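Local coordinates for protein R.Ecl18kI (Enterobacter cloacae, PDB 2GB7) that recognises the double-stranded DNA sequence 5'-CCNGG-3', flips nucleotides out of the helix as part of its specificity and cleaves before the first C, at residues E191-V196 against N219-A224; A26-T31 against L128-M133; D211-E216 against V232-F237. The protein carries 1 engineered substitution. All coordinates share one frame; numbering follows the deposited sequence.

Interaction 1: E191-V196 against N219-A224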
ATOM      1  N   GLU F 191      -9.808   2.677   1.291  1.00  6.23           N
ATOM      2  CA  GLU F 191      -9.877   2.277   2.711  1.00  7.00           C
ATOM      3  C   GLU F 191     -10.787   3.207   3.496  1.00  7.47           C
ATOM      4  O   GLU F 191     -11.357   2.810   4.513  1.00  8.09           O
ATOM      5  CB  GLU F 191      -8.482   2.294   3.327  1.00  6.43           C
ATOM      6  CG  GLU F 191      -7.531   1.288   2.607  1.00  8.15           C
ATOM      7  CD  GLU F 191      -6.074   1.428   3.023  1.00 11.06           C
ATOM      8  OE1 GLU F 191      -5.776   2.347   3.838  1.00  8.63           O
ATOM      9  OE2 GLU F 191      -5.213   0.627   2.501  1.00  8.19           O
ATOM     10  N   VAL F 192     -10.879   4.456   3.042  1.00  6.65           N
ATOM     11  CA  VAL F 192     -11.563   5.489   3.829  1.00  6.57           C
ATOM     12  C   VAL F 192     -13.092   5.277   3.834  1.00  7.05           C
ATOM     13  O   VAL F 192     -13.642   5.208   4.918  1.00  7.56           O
ATOM     14  CB  VAL F 192     -11.129   6.919   3.424  1.00  6.70           C
ATOM     15  CG1 VAL F 192     -11.739   7.917   4.366  1.00  8.75           C
ATOM     16  CG2 VAL F 192      -9.590   7.035   3.500  1.00  8.33           C
ATOM     17  N   PRO F 193     -13.745   5.127   2.654  1.00  8.51           N
ATOM     18  CA  PRO F 193     -15.176   4.805   2.680  1.00  7.90           C
ATOM     19  C   PRO F 193     -15.463   3.515   3.435  1.00  8.55           C
ATOM     20  O   PRO F 193     -16.481   3.391   4.078  1.00  9.14           O
ATOM     21  CB  PRO F 193     -15.521   4.632   1.195  1.00  9.25           C
ATOM     22  CG  PRO F 193     -14.621   5.529   0.487  1.00  9.84           C
ATOM     23  CD  PRO F 193     -13.296   5.271   1.258  1.00  8.19           C
ATOM     24  N   GLU F 194     -14.557   2.545   3.372  1.00  7.15           N
ATOM     25  CA  GLU F 194     -14.791   1.325   4.130  1.00  7.84           C
ATOM     26  C   GLU F 194     -14.922   1.627   5.612  1.00  8.74           C
ATOM     27  O   GLU F 194     -15.856   1.144   6.270  1.00  9.21           O
ATOM     28  CB  GLU F 194     -13.673   0.294   3.852  1.00  6.37           C
ATOM     29  CG  GLU F 194     -13.947  -1.024   4.599  1.00  8.28           C
ATOM     30  CD  GLU F 194     -13.544  -1.033   6.053  1.00  9.28           C
ATOM     31  OE1 GLU F 194     -12.591  -0.312   6.443  1.00 11.49           O
ATOM     32  OE2 GLU F 194     -14.172  -1.823   6.819  1.00 11.82           O
ATOM     33  N   GLU F 195     -14.045   2.473   6.137  1.00  8.17           N
ATOM     34  CA  GLU F 195     -14.088   2.799   7.550  1.00  8.25           C
ATOM     35  C   GLU F 195     -15.265   3.710   7.895  1.00  8.67           C
ATOM     36  O   GLU F 195     -15.912   3.501   8.916  1.00  9.57           O
ATOM     37  CB  GLU F 195     -12.755   3.366   8.030  1.00  9.94           C
ATOM     38  CG  GLU F 195     -11.705   2.250   8.089  1.00 12.23           C
ATOM     39  CD  GLU F 195     -12.071   1.224   9.166  1.00 15.96           C
ATOM     40  OE1 GLU F 195     -12.011   1.584  10.360  1.00 20.95           O
ATOM     41  OE2 GLU F 195     -12.442   0.077   8.840  1.00 16.33           O
ATOM     42  N   VAL F 196     -15.582   4.640   7.000  1.00  8.52           N
ATOM     43  CA  VAL F 196     -16.753   5.514   7.206  1.00  8.94           C
ATOM     44  C   VAL F 196     -18.011   4.685   7.289  1.00  9.17           C
ATOM     45  O   VAL F 196     -18.819   4.816   8.231  1.00  9.74           O
ATOM     46  CB  VAL F 196     -16.830   6.544   6.091  1.00  9.70           C
ATOM     47  CG1 VAL F 196     -18.183   7.287   6.089  1.00  8.93           C
ATOM     48  CG2 VAL F 196     -15.755   7.566   6.311  1.00 10.35           C
ATOM     49  N   ASN F 219     -15.477  11.960  -6.858  1.00  8.59           N
ATOM     50  CA  ASN F 219     -16.923  11.731  -6.843  1.00  8.75           C
ATOM     51  C   ASN F 219     -17.318  10.519  -6.007  1.00  8.30           C
ATOM     52  O   ASN F 219     -18.314  10.537  -5.287  1.00  7.64           O
ATOM     53  CB  ASN F 219     -17.412  11.580  -8.267  1.00 10.39           C
ATOM     54  CG  ASN F 219     -17.375  12.886  -9.036  1.00 12.99           C
ATOM     55  OD1 ASN F 219     -17.229  13.963  -8.455  1.00 18.52           O
ATOM     56  ND2 ASN F 219     -17.482  12.789 -10.350  1.00 17.10           N
ATOM     57  N   ILE F 220     -16.517   9.463  -6.069  1.00  8.42           N
ATOM     58  CA  ILE F 220     -16.824   8.301  -5.219  1.00  7.64           C
ATOM     59  C   ILE F 220     -16.648   8.668  -3.755  1.00  7.55           C
ATOM     60  O   ILE F 220     -17.493   8.332  -2.927  1.00  9.25           O
ATOM     61  CB  ILE F 220     -15.916   7.108  -5.574  1.00  6.87           C
ATOM     62  CG1 ILE F 220     -16.262   6.611  -6.971  1.00  8.42           C
ATOM     63  CG2 ILE F 220     -16.018   6.030  -4.515  1.00  8.00           C
ATOM     64  CD1 ILE F 220     -15.222   5.666  -7.581  1.00 11.14           C
ATOM     65  N   LEU F 221     -15.579   9.393  -3.434  1.00  7.24           N
ATOM     66  CA  LEU F 221     -15.380   9.860  -2.067  1.00  6.90           C
ATOM     67  C   LEU F 221     -16.550  10.753  -1.623  1.00  8.04           C
ATOM     68  O   LEU F 221     -17.028  10.642  -0.508  1.00  7.29           O
ATOM     69  CB  LEU F 221     -14.034  10.611  -1.938  1.00  8.03           C
ATOM     70  CG  LEU F 221     -12.858   9.637  -2.043  1.00  5.77           C
ATOM     71  CD1 LEU F 221     -11.618  10.491  -2.116  1.00  7.76           C
ATOM     72  CD2 LEU F 221     -12.807   8.681  -0.832  1.00 10.09           C
ATOM     73  N   TYR F 222     -16.976  11.638  -2.518  1.00  8.36           N
ATOM     74  CA  TYR F 222     -18.081  12.565  -2.243  1.00  8.61           C
ATOM     75  C   TYR F 222     -19.345  11.818  -1.852  1.00  8.62           C
ATOM     76  O   TYR F 222     -20.023  12.202  -0.873  1.00  7.38           O
ATOM     77  CB  TYR F 222     -18.313  13.438  -3.471  1.00  9.61           C
ATOM     78  CG  TYR F 222     -19.444  14.418  -3.326  1.00 10.19           C
ATOM     79  CD1 TYR F 222     -19.242  15.635  -2.675  1.00 11.50           C
ATOM     80  CD2 TYR F 222     -20.694  14.121  -3.834  1.00 12.16           C
ATOM     81  CE1 TYR F 222     -20.276  16.551  -2.545  1.00  9.32           C
ATOM     82  CE2 TYR F 222     -21.738  15.043  -3.727  1.00 11.78           C
ATOM     83  CZ  TYR F 222     -21.514  16.235  -3.073  1.00 11.75           C
ATOM     84  OH  TYR F 222     -22.566  17.123  -2.976  1.00 12.78           O
ATOM     85  N   GLU F 223     -19.654  10.761  -2.593  1.00  7.82           N
ATOM     86  CA  GLU F 223     -20.872   9.987  -2.295  1.00  8.80           C
ATOM     87  C   GLU F 223     -20.732   9.300  -0.949  1.00  8.59           C
ATOM     88  O   GLU F 223     -21.739   9.021  -0.268  1.00 10.13           O
ATOM     89  CB  GLU F 223     -21.087   8.949  -3.389  1.00  8.38           C
ATOM     90  CG  GLU F 223     -22.451   8.191  -3.300  1.00 13.70           C
ATOM     91  CD  GLU F 223     -22.471   7.041  -2.298  0.50 19.83           C
ATOM     92  OE1 GLU F 223     -21.403   6.409  -2.071  0.50 22.35           O
ATOM     93  OE2 GLU F 223     -23.562   6.782  -1.721  0.50 22.44           O
ATOM     94  N   ALA F 224     -19.480   9.003  -0.578  1.00  7.88           N
ATOM     95  CA  ALA F 224     -19.145   8.379   0.700  1.00  8.80           C
ATOM     96  C   ALA F 224     -18.980   9.367   1.853  1.00  9.49           C
ATOM     97  O   ALA F 224     -18.681   8.956   2.987  1.00  9.51           O
ATOM     98  CB  ALA F 224     -17.884   7.487   0.546  1.00  9.14           C
TER
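The only ring in contact here is the puckered pyrrolidine of P193, which turns one side and its CG corner to helix 215-223. A224 CB and L221 CD2 lie on the same side of the ring's mean plane, well off its normal, one nearer the CB end and one nearer the CD end. The C-gamma exo pucker lifts CG toward that side, and P193 CG reaches both partners, 3.8 Å from A224 CB and 3.9 Å from L221 CD2. P193 CB adds a second touch to A224 CB, also at 3.8 Å, and P193 CD stands 4.0 Å from L221 CD2. With a bare methyl facing the ring, the backbones come close, the CA atoms of P193 and A224 being 5.7 Å apart. One turn on, V196 holds CG1 anti to its backbone N (chi1 168°), which sets that methyl 3.6 Å from A224 O, where helix 215-223 has just ended. Otherwise the packing is apolar, and all four touching residues are buried. At its border, P193 and I220 both rest on E194 of the second subunit, while W189 of the same chain packs on I220 and L221. In this PDDEXK-type nuclease the two helices lie side by side against the sheet: V192 and V196 press on M204 of strand 204-207, and V192, V196 and L221 meet V226 of strand 226-230.

Interaction 2: A26-T31 against L128-M133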
ATOM      1  N   ALA F  26       9.333  12.871  17.063  1.00 14.88           N
ATOM      2  CA  ALA F  26      10.456  13.646  17.600  1.00 14.91           C
ATOM      3  C   ALA F  26      11.064  14.569  16.536  1.00 14.69           C
ATOM      4  O   ALA F  26      11.452  15.710  16.843  1.00 13.96           O
ATOM      5  CB  ALA F  26      11.530  12.710  18.158  1.00 14.89           C
ATOM      6  N   LEU F  27      11.187  14.072  15.297  1.00 14.01           N
ATOM      7  CA  LEU F  27      11.789  14.893  14.227  1.00 13.81           C
ATOM      8  C   LEU F  27      10.869  16.042  13.887  1.00 13.45           C
ATOM      9  O   LEU F  27      11.301  17.181  13.731  1.00 12.52           O
ATOM     10  CB  LEU F  27      12.091  14.060  12.966  1.00 14.34           C
ATOM     11  CG  LEU F  27      12.543  14.822  11.707  1.00 15.14           C
ATOM     12  CD1 LEU F  27      13.816  15.603  11.982  1.00 18.13           C
ATOM     13  CD2 LEU F  27      12.757  13.890  10.486  1.00 16.82           C
ATOM     14  N   VAL F  28       9.578  15.739  13.803  1.00 12.46           N
ATOM     15  CA  VAL F  28       8.597  16.777  13.517  1.00 10.85           C
ATOM     16  C   VAL F  28       8.605  17.803  14.644  1.00 11.99           C
ATOM     17  O   VAL F  28       8.581  19.002  14.392  1.00 11.71           O
ATOM     18  CB  VAL F  28       7.166  16.183  13.314  1.00 11.36           C
ATOM     19  CG1 VAL F  28       6.124  17.305  13.321  1.00  9.13           C
ATOM     20  CG2 VAL F  28       7.054  15.385  12.015  1.00 11.17           C
ATOM     21  N   TYR F  29       8.631  17.334  15.885  1.00 12.04           N
ATOM     22  CA  TYR F  29       8.628  18.259  17.031  1.00 11.87           C
ATOM     23  C   TYR F  29       9.894  19.124  17.050  1.00 11.82           C
ATOM     24  O   TYR F  29       9.812  20.335  17.257  1.00 12.07           O
ATOM     25  CB  TYR F  29       8.463  17.494  18.344  1.00 11.78           C
ATOM     26  CG  TYR F  29       8.351  18.396  19.561  1.00 12.46           C
ATOM     27  CD1 TYR F  29       7.113  18.822  20.011  1.00 12.76           C
ATOM     28  CD2 TYR F  29       9.481  18.816  20.252  1.00 11.81           C
ATOM     29  CE1 TYR F  29       7.012  19.667  21.127  1.00 13.37           C
ATOM     30  CE2 TYR F  29       9.399  19.640  21.370  1.00 12.53           C
ATOM     31  CZ  TYR F  29       8.164  20.060  21.809  1.00 14.13           C
ATOM     32  OH  TYR F  29       8.092  20.887  22.911  1.00 15.34           O
ATOM     33  N   LYS F  30      11.054  18.520  16.793  1.00 11.30           N
ATOM     34  CA  LYS F  30      12.303  19.288  16.688  1.00 12.19           C
ATOM     35  C   LYS F  30      12.200  20.393  15.627  1.00 11.61           C
ATOM     36  O   LYS F  30      12.602  21.563  15.865  1.00 11.06           O
ATOM     37  CB  LYS F  30      13.468  18.336  16.370  1.00 11.97           C
ATOM     38  CG  LYS F  30      14.820  19.032  16.398  1.00 15.60           C
ATOM     39  CD  LYS F  30      15.906  18.029  15.990  1.00 20.14           C
ATOM     40  CE  LYS F  30      17.270  18.669  15.895  1.00 22.42           C
ATOM     41  NZ  LYS F  30      18.276  17.626  15.496  1.00 26.65           N
ATOM     42  N   THR F  31      11.637  20.020  14.477  1.00 11.91           N
ATOM     43  CA  THR F  31      11.520  20.900  13.320  1.00 12.45           C
ATOM     44  C   THR F  31      10.521  22.010  13.628  1.00 12.39           C
ATOM     45  O   THR F  31      10.785  23.177  13.366  1.00 11.52           O
ATOM     46  CB  THR F  31      11.133  20.087  12.074  1.00 13.62           C
ATOM     47  OG1 THR F  31      12.168  19.131  11.830  1.00 14.71           O
ATOM     48  CG2 THR F  31      11.008  20.980  10.854  1.00 16.25           C
ATOM     49  N   LEU F 128       0.169  17.449  11.096  1.00  8.88           N
ATOM     50  CA  LEU F 128      -1.249  17.882  11.210  1.00  9.68           C
ATOM     51  C   LEU F 128      -1.728  17.968  12.666  1.00  9.93           C
ATOM     52  O   LEU F 128      -2.530  18.824  13.025  1.00 10.84           O
ATOM     53  CB  LEU F 128      -2.148  16.922  10.407  1.00  8.56           C
ATOM     54  CG  LEU F 128      -1.894  16.932   8.887  1.00 10.69           C
ATOM     55  CD1 LEU F 128      -2.746  15.795   8.216  1.00 12.77           C
ATOM     56  CD2 LEU F 128      -2.271  18.343   8.332  1.00 13.07           C
ATOM     57  N   GLU F 129      -1.184  17.081  13.503  1.00 11.38           N
ATOM     58  CA  GLU F 129      -1.476  17.097  14.924  1.00 11.22           C
ATOM     59  C   GLU F 129      -1.007  18.412  15.530  1.00 11.16           C
ATOM     60  O   GLU F 129      -1.781  19.118  16.205  1.00 10.17           O
ATOM     61  CB  GLU F 129      -0.700  15.953  15.551  1.00 12.93           C
ATOM     62  CG  GLU F 129      -0.899  15.787  16.995  1.00 16.77           C
ATOM     63  CD  GLU F 129      -0.179  14.561  17.518  0.50 19.01           C
ATOM     64  OE1 GLU F 129       0.283  13.723  16.695  0.50 19.53           O
ATOM     65  OE2 GLU F 129      -0.099  14.446  18.756  0.50 20.77           O
ATOM     66  N   LEU F 130       0.246  18.771  15.270  1.00 10.65           N
ATOM     67  CA  LEU F 130       0.764  20.039  15.793  1.00 10.77           C
ATOM     68  C   LEU F 130       0.054  21.259  15.215  1.00 10.78           C
ATOM     69  O   LEU F 130      -0.082  22.249  15.896  1.00 11.12           O
ATOM     70  CB  LEU F 130       2.283  20.132  15.590  1.00 11.30           C
ATOM     71  CG  LEU F 130       3.052  19.127  16.449  1.00 12.58           C
ATOM     72  CD1 LEU F 130       4.516  19.098  16.046  1.00 15.53           C
ATOM     73  CD2 LEU F 130       2.959  19.472  17.930  1.00 17.20           C
ATOM     74  N   LEU F 131      -0.424  21.155  13.977  1.00 10.14           N
ATOM     75  CA  LEU F 131      -1.251  22.208  13.381  1.00  9.93           C
ATOM     76  C   LEU F 131      -2.513  22.454  14.206  1.00 11.30           C
ATOM     77  O   LEU F 131      -2.834  23.575  14.513  1.00 10.99           O
ATOM     78  CB  LEU F 131      -1.614  21.835  11.935  1.00 10.50           C
ATOM     79  CG  LEU F 131      -2.624  22.723  11.210  1.00 10.27           C
ATOM     80  CD1 LEU F 131      -2.086  24.138  11.124  1.00 13.31           C
ATOM     81  CD2 LEU F 131      -2.869  22.167   9.829  1.00 13.09           C
ATOM     82  N   MET F 132      -3.251  21.387  14.517  1.00 10.32           N
ATOM     83  CA  MET F 132      -4.466  21.539  15.334  1.00 10.94           C
ATOM     84  C   MET F 132      -4.140  22.075  16.728  1.00 10.84           C
ATOM     85  O   MET F 132      -4.831  22.972  17.221  1.00 10.75           O
ATOM     86  CB  MET F 132      -5.178  20.184  15.424  1.00 10.74           C
ATOM     87  CG  MET F 132      -5.560  19.606  14.077  1.00 14.44           C
ATOM     88  SD  MET F 132      -6.544  20.699  13.047  1.00 20.49           S
ATOM     89  CE  MET F 132      -8.133  20.451  13.811  1.00 22.85           C
ATOM     90  N   MET F 133      -3.043  21.596  17.339  1.00 10.84           N
ATOM     91  CA  MET F 133      -2.608  22.105  18.667  1.00 10.80           C
ATOM     92  C   MET F 133      -2.236  23.576  18.608  1.00 11.40           C
ATOM     93  O   MET F 133      -2.678  24.386  19.439  1.00 11.84           O
ATOM     94  CB  MET F 133      -1.444  21.292  19.204  1.00 12.19           C
ATOM     95  CG  MET F 133      -1.841  19.856  19.420  1.00  9.59           C
ATOM     96  SD  MET F 133      -0.481  18.848  19.995  1.00 15.49           S
ATOM     97  CE  MET F 133      -1.444  17.333  20.234  1.00 14.18           C
TER
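V28 and L130 make the bridge in this helix-on-helix packing, where the short helix 24-34 lies against the long helix 102-134 near the centre of the folded chain. Their side chains run past one another in opposite directions, bringing V28 CG1 within 3.6 Å of L130 CD1. On the valine, a chi1 of 168° swings CG1 away from the backbone N and onto the flank that faces L130. L130 carries CG anti to its carbonyl carbon (chi1 -68°), and its CD1 branch reaches far enough to lie 4.3 Å from Y29 CA as well. The leucine thus bears on backbone as well as side chain. The backbones stay well apart, with 8.2 Å between the CA atoms of Y29 and L130.

The ring of Y29 stands beside the leucine, Y29 CD1 being 4.7 Å from L130 CD2, but its polar end is engaged by the C-terminal part of the chain: OH is hydrogen-bonded to Y291 N, and the ring meets F289 edge-to-face. L130 also touches Y52 of helix 49-77 and V292 of helix 290-302, so three helices meet at this leucine of a fourth. Within helix 24-34, L27 O accepts two bonds from T31, which arrive from opposite faces of the carbonyl plane: OG1 at 2.9 Å, tilted 34° out of that plane, and the backbone N at 3.0 Å.

Interaction 3: D211-E216 against V232-F237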
ATOM      1  N   ASP F 211      -1.221  15.069  -5.825  1.00 13.69           N
ATOM      2  CA  ASP F 211      -1.620  15.982  -6.900  1.00 15.45           C
ATOM      3  C   ASP F 211      -2.299  15.296  -8.077  1.00 15.83           C
ATOM      4  O   ASP F 211      -2.478  15.905  -9.150  1.00 16.31           O
ATOM      5  CB  ASP F 211      -0.382  16.763  -7.417  1.00 16.00           C
ATOM      6  CG  ASP F 211       0.745  15.850  -7.947  1.00 19.51           C
ATOM      7  OD1 ASP F 211       0.553  14.638  -8.138  1.00 24.60           O
ATOM      8  OD2 ASP F 211       1.864  16.360  -8.191  1.00 25.69           O
ATOM      9  N   SER F 212      -2.642  14.021  -7.916  1.00 15.03           N
ATOM     10  CA  SER F 212      -2.876  13.221  -9.105  1.00 15.03           C
ATOM     11  C   SER F 212      -4.164  12.459  -9.109  1.00 13.92           C
ATOM     12  O   SER F 212      -4.456  11.757 -10.078  1.00 14.79           O
ATOM     13  CB  SER F 212      -1.701  12.249  -9.364  1.00 14.85           C
ATOM     14  OG  SER F 212      -1.716  11.223  -8.379  1.00 17.09           O
ATOM     15  N   PHE F 213      -4.961  12.610  -8.056  1.00 12.91           N
ATOM     16  CA  PHE F 213      -6.210  11.846  -7.982  1.00 12.52           C
ATOM     17  C   PHE F 213      -7.259  12.390  -8.958  1.00 12.27           C
ATOM     18  O   PHE F 213      -7.269  13.580  -9.297  1.00 11.73           O
ATOM     19  CB  PHE F 213      -6.736  11.793  -6.540  1.00 12.56           C
ATOM     20  CG  PHE F 213      -6.926  13.145  -5.911  1.00 11.85           C
ATOM     21  CD1 PHE F 213      -8.155  13.806  -6.015  1.00 11.76           C
ATOM     22  CD2 PHE F 213      -5.894  13.752  -5.205  1.00 11.54           C
ATOM     23  CE1 PHE F 213      -8.352  15.031  -5.436  1.00 11.20           C
ATOM     24  CE2 PHE F 213      -6.082  15.021  -4.614  1.00 10.37           C
ATOM     25  CZ  PHE F 213      -7.303  15.655  -4.734  1.00 13.20           C
ATOM     26  N   SER F 214      -8.126  11.500  -9.422  1.00 12.05           N
ATOM     27  CA  SER F 214      -9.082  11.786 -10.489  1.00 12.63           C
ATOM     28  C   SER F 214     -10.421  12.324 -10.021  1.00 12.29           C
ATOM     29  O   SER F 214     -10.798  12.168  -8.847  1.00 11.79           O
ATOM     30  CB  SER F 214      -9.360  10.510 -11.277  1.00 12.44           C
ATOM     31  OG  SER F 214     -10.058   9.579 -10.472  1.00 12.49           O
ATOM     32  N   GLU F 215     -11.172  12.888 -10.969  1.00 12.82           N
ATOM     33  CA  GLU F 215     -12.549  13.301 -10.688  1.00 13.23           C
ATOM     34  C   GLU F 215     -13.410  12.121 -10.264  1.00 12.84           C
ATOM     35  O   GLU F 215     -14.242  12.263  -9.381  1.00 12.08           O
ATOM     36  CB  GLU F 215     -13.196  14.037 -11.878  1.00 13.79           C
ATOM     37  CG  GLU F 215     -14.643  14.564 -11.614  1.00 18.15           C
ATOM     38  CD  GLU F 215     -14.758  15.578 -10.455  1.00 24.19           C
ATOM     39  OE1 GLU F 215     -13.728  15.970  -9.870  1.00 27.32           O
ATOM     40  OE2 GLU F 215     -15.896  15.993 -10.118  1.00 25.73           O
ATOM     41  N   GLU F 216     -13.189  10.955 -10.871  1.00 12.63           N
ATOM     42  CA  GLU F 216     -13.913   9.756 -10.453  1.00 12.24           C
ATOM     43  C   GLU F 216     -13.684   9.437  -8.979  1.00 11.29           C
ATOM     44  O   GLU F 216     -14.626   9.130  -8.259  1.00 10.59           O
ATOM     45  CB  GLU F 216     -13.545   8.557 -11.324  1.00 13.30           C
ATOM     46  CG  GLU F 216     -14.242   7.246 -10.920  1.00 16.35           C
ATOM     47  N   VAL F 232      -3.259  24.728  -0.679  1.00 10.78           N
ATOM     48  CA  VAL F 232      -3.797  25.721  -1.590  1.00 12.74           C
ATOM     49  C   VAL F 232      -3.156  25.501  -2.955  1.00 12.80           C
ATOM     50  O   VAL F 232      -3.848  25.480  -3.973  1.00 13.84           O
ATOM     51  CB  VAL F 232      -3.540  27.190  -1.120  1.00 14.01           C
ATOM     52  CG1 VAL F 232      -3.970  28.195  -2.213  1.00 15.45           C
ATOM     53  CG2 VAL F 232      -4.280  27.482   0.167  1.00 13.70           C
ATOM     54  N   GLU F 233      -1.856  25.331  -2.963  1.00 11.83           N
ATOM     55  CA  GLU F 233      -1.145  25.191  -4.220  1.00 12.76           C
ATOM     56  C   GLU F 233      -1.703  24.052  -5.051  1.00 12.08           C
ATOM     57  O   GLU F 233      -1.975  24.213  -6.226  1.00 11.33           O
ATOM     58  CB  GLU F 233       0.344  24.987  -3.978  1.00 12.98           C
ATOM     59  CG  GLU F 233       1.160  25.018  -5.264  1.00 16.76           C
ATOM     60  N   ASN F 234      -1.896  22.902  -4.422  1.00 11.33           N
ATOM     61  CA  ASN F 234      -2.416  21.761  -5.133  1.00 11.32           C
ATOM     62  C   ASN F 234      -3.835  21.981  -5.617  1.00 11.27           C
ATOM     63  O   ASN F 234      -4.165  21.613  -6.741  1.00 10.68           O
ATOM     64  CB  ASN F 234      -2.366  20.539  -4.230  1.00 12.30           C
ATOM     65  CG  ASN F 234      -2.480  19.243  -4.998  0.50 13.21           C
ATOM     66  OD1 ASN F 234      -2.095  19.151  -6.175  0.50 16.00           O
ATOM     67  ND2 ASN F 234      -3.020  18.215  -4.334  0.50 13.06           N
ATOM     68  N   LYS F 235      -4.680  22.578  -4.778  1.00 11.45           N
ATOM     69  CA  LYS F 235      -6.040  22.856  -5.213  1.00 12.57           C
ATOM     70  C   LYS F 235      -6.040  23.750  -6.441  1.00 13.50           C
ATOM     71  O   LYS F 235      -6.703  23.459  -7.419  1.00 13.33           O
ATOM     72  CB  LYS F 235      -6.932  23.474  -4.130  1.00 13.22           C
ATOM     73  CG  LYS F 235      -8.407  23.294  -4.575  1.00 15.41           C
ATOM     74  CD  LYS F 235      -9.438  24.157  -3.961  1.00 17.51           C
ATOM     75  CE  LYS F 235     -10.672  24.070  -4.838  1.00 15.88           C
ATOM     76  NZ  LYS F 235     -11.930  24.046  -4.097  1.00 20.91           N
ATOM     77  N   ASN F 236      -5.288  24.836  -6.386  1.00 13.51           N
ATOM     78  CA  ASN F 236      -5.377  25.816  -7.445  1.00 15.69           C
ATOM     79  C   ASN F 236      -4.747  25.374  -8.743  1.00 15.88           C
ATOM     80  O   ASN F 236      -5.169  25.788  -9.817  1.00 16.96           O
ATOM     81  CB  ASN F 236      -4.905  27.181  -6.934  1.00 15.97           C
ATOM     82  CG  ASN F 236      -5.893  27.765  -5.913  1.00 19.24           C
ATOM     83  OD1 ASN F 236      -7.072  27.373  -5.868  1.00 24.03           O
ATOM     84  ND2 ASN F 236      -5.416  28.666  -5.073  1.00 21.10           N
ATOM     85  N   PHE F 237      -3.772  24.488  -8.645  1.00 16.15           N
ATOM     86  CA  PHE F 237      -3.093  23.994  -9.824  1.00 17.37           C
ATOM     87  C   PHE F 237      -3.909  22.918 -10.524  1.00 17.16           C
ATOM     88  O   PHE F 237      -4.007  22.901 -11.753  1.00 16.55           O
ATOM     89  CB  PHE F 237      -1.735  23.416  -9.452  1.00 17.69           C
ATOM     90  CG  PHE F 237      -0.963  22.909 -10.631  1.00 21.57           C
ATOM     91  CD1 PHE F 237      -0.504  23.794 -11.600  1.00 23.26           C
ATOM     92  CD2 PHE F 237      -0.698  21.555 -10.775  1.00 24.47           C
ATOM     93  CE1 PHE F 237       0.214  23.340 -12.701  1.00 25.84           C
ATOM     94  CE2 PHE F 237       0.023  21.086 -11.875  1.00 26.14           C
ATOM     95  CZ  PHE F 237       0.476  21.983 -12.840  1.00 25.00           C
TER
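N234 and D211 form the close part of this contact, where the loop that opens the beta-alpha-beta crossover from strand 204-207 to strand 226-230 meets the helix that follows it, 232-238. D211 lies in the turn after the first strand, N234 in the first turn of the helix. N234 is buried, and its chi1 of -162° points CG away from the backbone N, which sends the amide out of the helix onto the backbone of the turn. Its OD1 lies 3.2 Å from D211 CB and 3.3 Å from D211 CA, a snug fit of an amide oxygen on carbon. ND2 sits 3.7 Å from D211 CA and donates to D210 O and to T230 OG1. These two bonds fix the rotation of the amide and join the turn to the end of strand 226-230.

The outer side is much looser. The CG of D211 takes the position between its backbone N and carbonyl carbon (chi1 58°), and the carboxylate leads away from the helix into an exposed setting. F237, also exposed, stays back, its CD2 5.9 Å from D211 CB.

Inward, the ring of F213 comes near the amide obliquely, F213 CE2 being 4.4 Å from N234 ND2. This phenylalanine is buried: Y239 stacks on its ring and hydrogen-bonds through OH to F213 O, and V245, L185 and T208 pack round it. Directly after it, S214 is the N-cap of helix 215-223, its OG bonded to T217 N.

From the N terminus, interaction 2 opens first and closes across 96 mostly helical residues, bringing helix 24-34 back against helix 102-134 before the other two contacts begin. Interaction 1 then opens at 191-196, and interaction 3 opens at 211-216 before interaction 1 has closed at 219-224; interaction 3 closes last, at 232-237. These two therefore cross, and they share helix 215-223, interaction 3 through the loop that leads into it and interaction 1 at its end. Their centres lie 17 Å apart, and together they set the two ends of that unit against helices 191-199 and 232-238. Interaction 2, about 25 Å or more from both by centres, ties the N-terminal helices to the nuclease core.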